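Local coordinates for protein chorismate mutase (Corynebacterium glutamicum, PDB 5HUB) that probably catalyses the pericyclic rearrangement of chorismate to prephenate, a step of aromatic amino acid biosynthesis branching from the shikimate pathway, at residues A61-F66 against I80-G85. Residues are numbered along the deposited sequence; the frame is centred on the assembly and turned at random.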
loop_
_atom_site.group_PDB
_atom_site.type_symbol
_atom_site.label_atom_id
_atom_site.label_comp_id
_atom_site.label_asym_id
_atom_site.label_seq_id
_atom_site.Cartn_x
_atom_site.Cartn_y
_atom_site.Cartn_z
ATOM N N ALA A 61 -11.223 -0.864 12.745
ATOM C CA ALA A 61 -11.258 0.535 12.336
ATOM C C ALA A 61 -10.335 0.773 11.127
ATOM O O ALA A 61 -10.663 1.576 10.256
ATOM C CB ALA A 61 -10.786 1.406 13.481
ATOM N N ILE A 62 -9.160 0.195 11.158
ATOM C CA ILE A 62 -8.178 0.382 10.092
ATOM C C ILE A 62 -8.759 -0.229 8.805
ATOM O O ILE A 62 -8.709 0.393 7.728
ATOM C CB ILE A 62 -6.815 -0.244 10.461
ATOM C CG1 ILE A 62 -6.220 0.556 11.645
ATOM C CG2 ILE A 62 -5.898 -0.275 9.203
ATOM C CD1 ILE A 62 -4.999 -0.079 12.241
ATOM N N ILE A 63 -9.270 -1.430 8.867
ATOM C CA ILE A 63 -9.866 -2.101 7.709
ATOM C C ILE A 63 -10.988 -1.252 7.141
ATOM O O ILE A 63 -11.087 -1.015 5.949
ATOM C CB ILE A 63 -10.309 -3.545 8.074
ATOM C CG1 ILE A 63 -9.086 -4.404 8.358
ATOM C CG2 ILE A 63 -11.224 -4.117 7.017
ATOM C CD1 ILE A 63 -9.361 -5.691 9.143
ATOM N N ASN A 64 -11.834 -0.721 8.005
ATOM C CA ASN A 64 -12.965 0.107 7.627
ATOM C C ASN A 64 -12.493 1.400 6.995
ATOM O O ASN A 64 -13.078 1.882 6.027
ATOM C CB ASN A 64 -13.887 0.439 8.808
ATOM C CG ASN A 64 -14.709 -0.752 9.285
ATOM O OD1 ASN A 64 -14.862 -1.751 8.582
ATOM N ND2 ASN A 64 -15.280 -0.629 10.466
ATOM N N GLN A 65 -11.482 2.020 7.573
ATOM C CA GLN A 65 -10.938 3.221 6.983
ATOM C C GLN A 65 -10.441 2.952 5.555
ATOM O O GLN A 65 -10.705 3.741 4.642
ATOM C CB GLN A 65 -9.771 3.754 7.812
ATOM C CG GLN A 65 -9.021 4.928 7.139
ATOM C CD GLN A 65 -7.827 5.368 7.926
ATOM O OE1 GLN A 65 -7.411 4.687 8.855
ATOM N NE2 GLN A 65 -7.262 6.508 7.582
ATOM N N PHE A 66 -9.674 1.897 5.403
ATOM C CA PHE A 66 -9.127 1.604 4.045
ATOM C C PHE A 66 -10.279 1.310 3.089
ATOM O O PHE A 66 -10.258 1.814 1.937
ATOM C CB PHE A 66 -8.143 0.454 4.135
ATOM C CG PHE A 66 -6.755 0.860 4.538
ATOM C CD1 PHE A 66 -6.485 1.455 5.737
ATOM C CD2 PHE A 66 -5.704 0.723 3.644
ATOM C CE1 PHE A 66 -5.223 1.833 6.101
ATOM C CE2 PHE A 66 -4.438 1.142 3.978
ATOM C CZ PHE A 66 -4.193 1.694 5.220
ATOM N N ILE A 80 -2.594 -6.700 4.486
ATOM C CA ILE A 80 -1.171 -6.747 4.283
ATOM C C ILE A 80 -0.394 -5.976 5.349
ATOM O O ILE A 80 0.594 -6.465 5.905
ATOM C CB ILE A 80 -0.797 -6.226 2.846
ATOM C CG1 ILE A 80 -1.259 -7.249 1.828
ATOM C CG2 ILE A 80 0.707 -6.073 2.722
ATOM C CD1 ILE A 80 -1.168 -6.724 0.372
ATOM N N LEU A 81 -0.803 -4.748 5.577
ATOM C CA LEU A 81 -0.082 -3.875 6.485
ATOM C C LEU A 81 -0.129 -4.471 7.915
ATOM O O LEU A 81 0.836 -4.441 8.645
ATOM C CB LEU A 81 -0.664 -2.489 6.452
ATOM C CG LEU A 81 -0.549 -1.765 5.123
ATOM C CD1 LEU A 81 -1.214 -0.403 5.195
ATOM C CD2 LEU A 81 0.881 -1.695 4.651
ATOM N N LEU A 82 -1.306 -4.975 8.319
ATOM C CA LEU A 82 -1.454 -5.612 9.635
ATOM C C LEU A 82 -0.591 -6.832 9.755
ATOM O O LEU A 82 0.062 -7.010 10.808
ATOM C CB LEU A 82 -2.915 -5.923 9.898
ATOM C CG LEU A 82 -3.820 -4.701 10.054
ATOM C CD1 LEU A 82 -5.271 -5.146 10.234
ATOM C CD2 LEU A 82 -3.392 -3.836 11.263
ATOM N N ARG A 83 -0.559 -7.707 8.756
ATOM C CA ARG A 83 0.363 -8.874 8.795
ATOM C C ARG A 83 1.822 -8.469 8.889
ATOM O O ARG A 83 2.570 -8.964 9.725
ATOM C CB ARG A 83 0.200 -9.801 7.596
ATOM C CG ARG A 83 -1.074 -10.616 7.539
ATOM C CD ARG A 83 -0.956 -11.741 6.495
ATOM N NE ARG A 83 -0.836 -11.283 5.117
ATOM C CZ ARG A 83 -1.858 -10.888 4.341
ATOM N NH1 ARG A 83 -1.594 -10.486 3.145
ATOM N NH2 ARG A 83 -3.128 -10.827 4.775
ATOM N N MET A 84 2.221 -7.513 8.074
ATOM C CA MET A 84 3.583 -7.029 8.136
ATOM C C MET A 84 3.989 -6.450 9.495
ATOM O O MET A 84 5.145 -6.599 9.940
ATOM C CB MET A 84 3.788 -5.969 7.082
ATOM C CG MET A 84 3.808 -6.507 5.652
ATOM S SD MET A 84 4.032 -5.234 4.401
ATOM C CE MET A 84 5.768 -4.921 4.643
ATOM N N GLY A 85 3.036 -5.784 10.141
ATOM C CA GLY A 85 3.306 -5.049 11.379
ATOM C C GLY A 85 3.398 -5.920 12.596
ATOM O O GLY A 85 3.638 -5.369 13.659
#
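L82 reaches from helix 74-84 to I62 and I63 on helix 49-70 and has more of its surface buried across the contact than any other residue. Its CB is directed at the opposing helix, and CG, set beside the backbone N (chi1 -66°), serves as a fork from which each methyl takes its own neighbour. CD1 lies anti to CA (chi2 177°) and extends the chain to I63, meeting that residue's terminal CD1 at 4.3 Å. The other branch, CD2, turns to I62 and stands 4.2 Å from its CD1. L82 thus touches two successive residues of the facing helix through methyl groups alone.

One turn along helix 49-70 from I62, the F66 ring makes the tighter contact with L81. L81 CD1 approaches the ring obliquely, 3.6 Å from F66 CZ and 3.8 Å from F66 CE2, and the two side chains cross at about a right angle. Both are buried: L81 also packs on V32 and R35 of the long helix 11-42, whereas F66 touches L77 and A78 and, across the dimer interface, L29 of the second subunit.

The segments run largely antiparallel, at 147°, as the chain folds back between helices 49-70 and 74-84 in the all-helical AroQ-type dimer. The axes of 61-66 and 80-84 come no closer than 11.4 Å, so side-chain ends rather than backbones bridge the gap, and only 174 Å² is buried. No hydrogen bond spans the segments, and every contact is between apolar carbons, so the pairing here probably rests on dispersion and on burial of apolar surface, with no directional bond to fix a precise register.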